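Local coordinates for protein D-ribulose-5-phosphate 3-epimerase, putative (Plasmodium falciparum, PDB 1TQX) that probably interconverts D-ribulose 5-phosphate and D-xylulose 5-phosphate as a metal-dependent epimerase, and carries a bound zinc ion, at residues 119-122 against 123-127; 159-162 against 163-166. One frame throughout, in Å; residues are numbered along the deposited sequence.

Contact 1 of 2, residues 119-122 against 123-127; sequences ISIK and PKTDV
The amide of T125 turns back to the carbonyl of K122, N to O 2.9 Å, with a fairly straight N-H...O angle of 160°. This bond closes a type I beta turn running from K122 to T125, whose two middle positions are P123 and K124; proline thus holds the first inner position of the turn.

The turn sits just past the C-terminal end of strand 116-121, one of the eight parallel strands of this TIM barrel, and begins the loop leading to helix 131-134. Strand ends of this kind carry the active site, and the side chain of K122 lies about 11 Å from the zinc ion.

Two apolar contacts join the strand end to the turn and the residues after it. The CG2 branch of T125 faces the CG2 branch of I121 at 3.9 Å, the two side chains meeting at a slant. The other branch of I121 goes further: CD1 reaches CG1 of V127 at 3.4 Å, tighter than usual for two carbons, with the side chains crosswise to each other. A chi1 of 47° wedges CG1 of I121 between its own backbone N and carbonyl carbon, which leaves CG2 beside the N; chi2 is extended (176°), and CD1 therefore continues from CG1 toward V127.

The two branches of T125 have different partners: its methyl serves I121, while OG1 is hydrogen-bonded to OE2 of E94, an oxygen that also takes the amide N of K122.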
ATOM      1  N   ILE A 119      -4.015  -7.034   2.147  1.00 21.31           N
ATOM      2  CA  ILE A 119      -3.244  -8.222   1.813  1.00 21.57           C
ATOM      3  C   ILE A 119      -2.609  -7.935   0.458  1.00 20.86           C
ATOM      4  O   ILE A 119      -3.260  -7.399  -0.442  1.00 20.51           O
ATOM      5  CB  ILE A 119      -4.122  -9.505   1.757  1.00 21.99           C
ATOM      6  CG1 ILE A 119      -3.215 -10.737   1.679  1.00 23.02           C
ATOM      7  CG2 ILE A 119      -5.065  -9.469   0.554  1.00 21.41           C
ATOM      8  CD1 ILE A 119      -3.948 -12.064   1.859  1.00 21.62           C
ATOM      9  N   SER A 120      -1.331  -8.268   0.324  1.00 20.58           N
ATOM     10  CA  SER A 120      -0.622  -8.011  -0.916  1.00 20.79           C
ATOM     11  C   SER A 120      -0.139  -9.277  -1.618  1.00 21.80           C
ATOM     12  O   SER A 120       0.113 -10.303  -0.979  1.00 21.77           O
ATOM     13  CB  SER A 120       0.574  -7.089  -0.641  1.00 19.97           C
ATOM     14  OG  SER A 120       1.253  -6.745  -1.840  1.00 22.30           O
ATOM     15  N   ILE A 121      -0.033  -9.187  -2.942  1.00 21.44           N
ATOM     16  CA  ILE A 121       0.452 -10.280  -3.775  1.00 22.85           C
ATOM     17  C   ILE A 121       1.540  -9.752  -4.708  1.00 23.45           C
ATOM     18  O   ILE A 121       1.411  -8.666  -5.276  1.00 21.53           O
ATOM     19  CB  ILE A 121      -0.670 -10.916  -4.646  1.00 23.06           C
ATOM     20  CG1 ILE A 121      -1.489  -9.821  -5.334  1.00 24.86           C
ATOM     21  CG2 ILE A 121      -1.532 -11.842  -3.800  1.00 21.96           C
ATOM     22  CD1 ILE A 121      -2.550 -10.352  -6.286  1.00 26.94           C
ATOM     23  N   LYS A 122       2.611 -10.526  -4.856  1.00 23.45           N
ATOM     24  CA  LYS A 122       3.718 -10.151  -5.722  1.00 24.56           C
ATOM     25  C   LYS A 122       3.368 -10.446  -7.187  1.00 24.67           C
ATOM     26  O   LYS A 122       2.418 -11.175  -7.474  1.00 24.39           O
ATOM     27  CB  LYS A 122       4.986 -10.894  -5.287  1.00 23.39           C
ATOM     28  CG  LYS A 122       5.402 -10.555  -3.854  1.00 27.73           C
ATOM     29  CD  LYS A 122       6.822 -10.995  -3.513  1.00 28.90           C
ATOM     30  CE  LYS A 122       6.953 -12.502  -3.401  1.00 30.68           C
ATOM     31  NZ  LYS A 122       8.354 -12.919  -3.067  1.00 30.58           N
ATOM     32  N   PRO A 123       4.130  -9.876  -8.131  1.00 25.58           N
ATOM     33  CA  PRO A 123       3.888 -10.075  -9.564  1.00 25.37           C
ATOM     34  C   PRO A 123       3.581 -11.497 -10.032  1.00 25.66           C
ATOM     35  O   PRO A 123       2.638 -11.709 -10.791  1.00 26.03           O
ATOM     36  CB  PRO A 123       5.157  -9.518 -10.201  1.00 24.95           C
ATOM     37  CG  PRO A 123       5.506  -8.384  -9.270  1.00 25.22           C
ATOM     38  CD  PRO A 123       5.313  -9.019  -7.915  1.00 24.60           C
ATOM     39  N   LYS A 124       4.367 -12.468  -9.580  1.00 26.57           N
ATOM     40  CA  LYS A 124       4.167 -13.852  -9.997  1.00 29.61           C
ATOM     41  C   LYS A 124       3.051 -14.620  -9.291  1.00 29.72           C
ATOM     42  O   LYS A 124       2.795 -15.773  -9.630  1.00 30.91           O
ATOM     43  CB  LYS A 124       5.478 -14.634  -9.853  1.00 32.54           C
ATOM     44  CG  LYS A 124       6.641 -14.036 -10.633  1.00 37.01           C
ATOM     45  CD  LYS A 124       7.915 -14.834 -10.409  1.00 42.18           C
ATOM     46  CE  LYS A 124       9.106 -14.177 -11.083  1.00 43.67           C
ATOM     47  NZ  LYS A 124      10.363 -14.925 -10.814  1.00 45.87           N
ATOM     48  N   THR A 125       2.381 -13.996  -8.324  1.00 28.74           N
ATOM     49  CA  THR A 125       1.302 -14.673  -7.599  1.00 27.52           C
ATOM     50  C   THR A 125      -0.068 -14.473  -8.255  1.00 28.47           C
ATOM     51  O   THR A 125      -0.470 -13.349  -8.549  1.00 29.50           O
ATOM     52  CB  THR A 125       1.239 -14.191  -6.135  1.00 26.76           C
ATOM     53  OG1 THR A 125       2.524 -14.361  -5.529  1.00 21.23           O
ATOM     54  CG2 THR A 125       0.216 -14.998  -5.346  1.00 24.96           C
ATOM     55  N   ASP A 126      -0.776 -15.577  -8.470  1.00 29.38           N
ATOM     56  CA  ASP A 126      -2.099 -15.581  -9.099  1.00 32.68           C
ATOM     57  C   ASP A 126      -3.172 -14.948  -8.206  1.00 31.34           C
ATOM     58  O   ASP A 126      -3.413 -15.420  -7.099  1.00 31.68           O
ATOM     59  CB  ASP A 126      -2.475 -17.032  -9.428  1.00 35.28           C
ATOM     60  CG  ASP A 126      -3.842 -17.163 -10.075  1.00 39.30           C
ATOM     61  OD1 ASP A 126      -4.263 -18.314 -10.319  1.00 41.93           O
ATOM     62  OD2 ASP A 126      -4.496 -16.132 -10.341  1.00 40.45           O
ATOM     63  N   VAL A 127      -3.818 -13.890  -8.697  1.00 31.62           N
ATOM     64  CA  VAL A 127      -4.872 -13.190  -7.944  1.00 33.51           C
ATOM     65  C   VAL A 127      -6.035 -14.060  -7.489  1.00 32.73           C
ATOM     66  O   VAL A 127      -6.618 -13.821  -6.432  1.00 32.30           O
ATOM     67  CB  VAL A 127      -5.544 -12.075  -8.764  1.00 35.86           C
ATOM     68  CG1 VAL A 127      -5.448 -10.761  -8.029  1.00 34.97           C
ATOM     69  CG2 VAL A 127      -4.954 -12.012 -10.143  1.00 39.29           C
TER

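Contact 2 of 2, residues 159-162 against 163-166; sequences DMMG and KVSF
The backbone N of K163 is approached by two acceptors. One is O of M160, 3.0 Å from that N, in a weak bond bent to 134°; the other is water 1, 3.1 Å from the same N, also weak. The water in turn donates to O of D159 over 2.7 Å, so it links that carbonyl, in the 3-10 segment, with the N of K163 in helix 161-170. This helix belongs to the beta-alpha-beta unit formed with strands 141-145 and 175-179 of the TIM barrel.

Regular helical geometry is evident one step on. N of S165 bonds O of M161 at 3.0 Å, and N of F166 bonds O of G162 at the same distance. Both are i to i+4 bonds; the N-H...O angle of 167° at S165 contrasts with the 134° of the i to i+3 bond at K163.

Side chains separate onto different faces. M161 and V164 run alongside each other in the same direction, CE of M161 lying 4.0 Å from CG2 of V164. Beyond this pair, M161 packs on I189 and S190 of helix 184-193, and V164 on I176 and V178 of strand 175-179. S165 also faces that neighbouring helix, through a hydrogen bond between its OG and ND1 of H193.

M160 and K163 also lie side by side, pointing the same way. K163 is extended beyond CG, and its NZ reaches T125 in the loop after strand 116-121. In M160, CG sits beside the backbone N and chi2 (-66°) then bends the chain, which together bring SD to 3.6 Å from CE of K163; the methyl CE of M160 lies 4.1 Å from that same lysine carbon.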
ATOM      1  N   ASP A 159       1.486  -5.630 -17.387  1.00 30.45           N
ATOM      2  CA  ASP A 159       0.842  -6.937 -17.415  1.00 31.62           C
ATOM      3  C   ASP A 159       0.151  -7.319 -16.101  1.00 30.26           C
ATOM      4  O   ASP A 159      -0.451  -8.385 -15.998  1.00 27.48           O
ATOM      5  CB  ASP A 159       1.857  -8.013 -17.822  1.00 36.53           C
ATOM      6  CG  ASP A 159       2.959  -8.201 -16.798  1.00 41.28           C
ATOM      7  OD1 ASP A 159       3.355  -7.213 -16.144  1.00 43.79           O
ATOM      8  OD2 ASP A 159       3.447  -9.344 -16.666  1.00 44.97           O
ATOM      9  N   MET A 160       0.227  -6.444 -15.102  1.00 28.62           N
ATOM     10  CA  MET A 160      -0.427  -6.703 -13.819  1.00 28.53           C
ATOM     11  C   MET A 160      -1.844  -6.131 -13.825  1.00 28.48           C
ATOM     12  O   MET A 160      -2.621  -6.372 -12.900  1.00 28.35           O
ATOM     13  CB  MET A 160       0.373  -6.069 -12.669  1.00 27.67           C
ATOM     14  CG  MET A 160       1.721  -6.722 -12.409  1.00 27.42           C
ATOM     15  SD  MET A 160       1.549  -8.416 -11.819  1.00 27.79           S
ATOM     16  CE  MET A 160       1.791  -9.382 -13.341  1.00 27.52           C
ATOM     17  N   MET A 161      -2.187  -5.382 -14.870  1.00 27.34           N
ATOM     18  CA  MET A 161      -3.511  -4.775 -14.938  1.00 28.23           C
ATOM     19  C   MET A 161      -4.649  -5.786 -14.985  1.00 27.45           C
ATOM     20  O   MET A 161      -5.779  -5.469 -14.616  1.00 27.70           O
ATOM     21  CB  MET A 161      -3.603  -3.821 -16.133  1.00 28.65           C
ATOM     22  CG  MET A 161      -2.730  -2.587 -15.991  1.00 27.34           C
ATOM     23  SD  MET A 161      -3.021  -1.696 -14.440  1.00 28.63           S
ATOM     24  CE  MET A 161      -1.765  -2.441 -13.380  1.00 25.67           C
ATOM     25  N   GLY A 162      -4.349  -6.999 -15.435  1.00 28.56           N
ATOM     26  CA  GLY A 162      -5.368  -8.030 -15.490  1.00 27.49           C
ATOM     27  C   GLY A 162      -5.850  -8.357 -14.088  1.00 28.33           C
ATOM     28  O   GLY A 162      -7.036  -8.616 -13.875  1.00 27.08           O
ATOM     29  N   LYS A 163      -4.931  -8.338 -13.124  1.00 27.30           N
ATOM     30  CA  LYS A 163      -5.280  -8.630 -11.736  1.00 26.75           C
ATOM     31  C   LYS A 163      -6.224  -7.561 -11.207  1.00 26.94           C
ATOM     32  O   LYS A 163      -7.199  -7.866 -10.515  1.00 26.77           O
ATOM     33  CB  LYS A 163      -4.025  -8.679 -10.855  1.00 26.03           C
ATOM     34  CG  LYS A 163      -3.016  -9.740 -11.255  1.00 26.04           C
ATOM     35  CD  LYS A 163      -1.890  -9.814 -10.243  1.00 25.05           C
ATOM     36  CE  LYS A 163      -0.846 -10.847 -10.636  1.00 25.41           C
ATOM     37  NZ  LYS A 163       0.250 -10.905  -9.617  1.00 22.98           N
ATOM     38  N   VAL A 164      -5.922  -6.307 -11.534  1.00 26.57           N
ATOM     39  CA  VAL A 164      -6.739  -5.179 -11.100  1.00 25.57           C
ATOM     40  C   VAL A 164      -8.165  -5.290 -11.646  1.00 26.67           C
ATOM     41  O   VAL A 164      -9.128  -5.131 -10.897  1.00 25.53           O
ATOM     42  CB  VAL A 164      -6.113  -3.833 -11.550  1.00 25.61           C
ATOM     43  CG1 VAL A 164      -6.986  -2.664 -11.093  1.00 23.28           C
ATOM     44  CG2 VAL A 164      -4.703  -3.692 -10.968  1.00 25.40           C
ATOM     45  N   SER A 165      -8.304  -5.562 -12.943  1.00 26.70           N
ATOM     46  CA  SER A 165      -9.635  -5.693 -13.542  1.00 27.96           C
ATOM     47  C   SER A 165     -10.415  -6.845 -12.912  1.00 27.81           C
ATOM     48  O   SER A 165     -11.610  -6.716 -12.644  1.00 29.03           O
ATOM     49  CB  SER A 165      -9.533  -5.906 -15.054  1.00 27.68           C
ATOM     50  OG  SER A 165      -9.080  -4.731 -15.698  1.00 30.51           O
ATOM     51  N   PHE A 166      -9.740  -7.967 -12.676  1.00 28.03           N
ATOM     52  CA  PHE A 166     -10.377  -9.126 -12.055  1.00 29.29           C
ATOM     53  C   PHE A 166     -11.004  -8.752 -10.712  1.00 28.85           C
ATOM     54  O   PHE A 166     -12.168  -9.054 -10.453  1.00 28.77           O
ATOM     55  CB  PHE A 166      -9.350 -10.239 -11.823  1.00 29.01           C
ATOM     56  CG  PHE A 166      -9.884 -11.398 -11.026  1.00 31.12           C
ATOM     57  CD1 PHE A 166     -10.629 -12.401 -11.642  1.00 32.76           C
ATOM     58  CD2 PHE A 166      -9.665 -11.476  -9.652  1.00 30.75           C
ATOM     59  CE1 PHE A 166     -11.150 -13.467 -10.901  1.00 33.29           C
ATOM     60  CE2 PHE A 166     -10.183 -12.536  -8.903  1.00 32.59           C
ATOM     61  CZ  PHE A 166     -10.924 -13.532  -9.528  1.00 33.00           C
TER
HETATM   62  O   HOH W   1      -2.633  -9.553 -14.816  1.00 36.81           O

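Contact 1 comes first along the chain and contact 2 after it, with helix 131-134 and strand 141-145 between them. Their centres are nevertheless only 11 Å apart, on the same side of the chain's centre, because helix 161-170 packs beside the loop that follows strand 116-121. K163 joins them directly: NZ is hydrogen-bonded to O of T125 and to O of P123, each 2.8 Å from it, and its CG packs against CG2 of V127. A lysine of the outer helical layer thus bonds to a loop at the end of a barrel strand, the end of the barrel at which the zinc ion is bound.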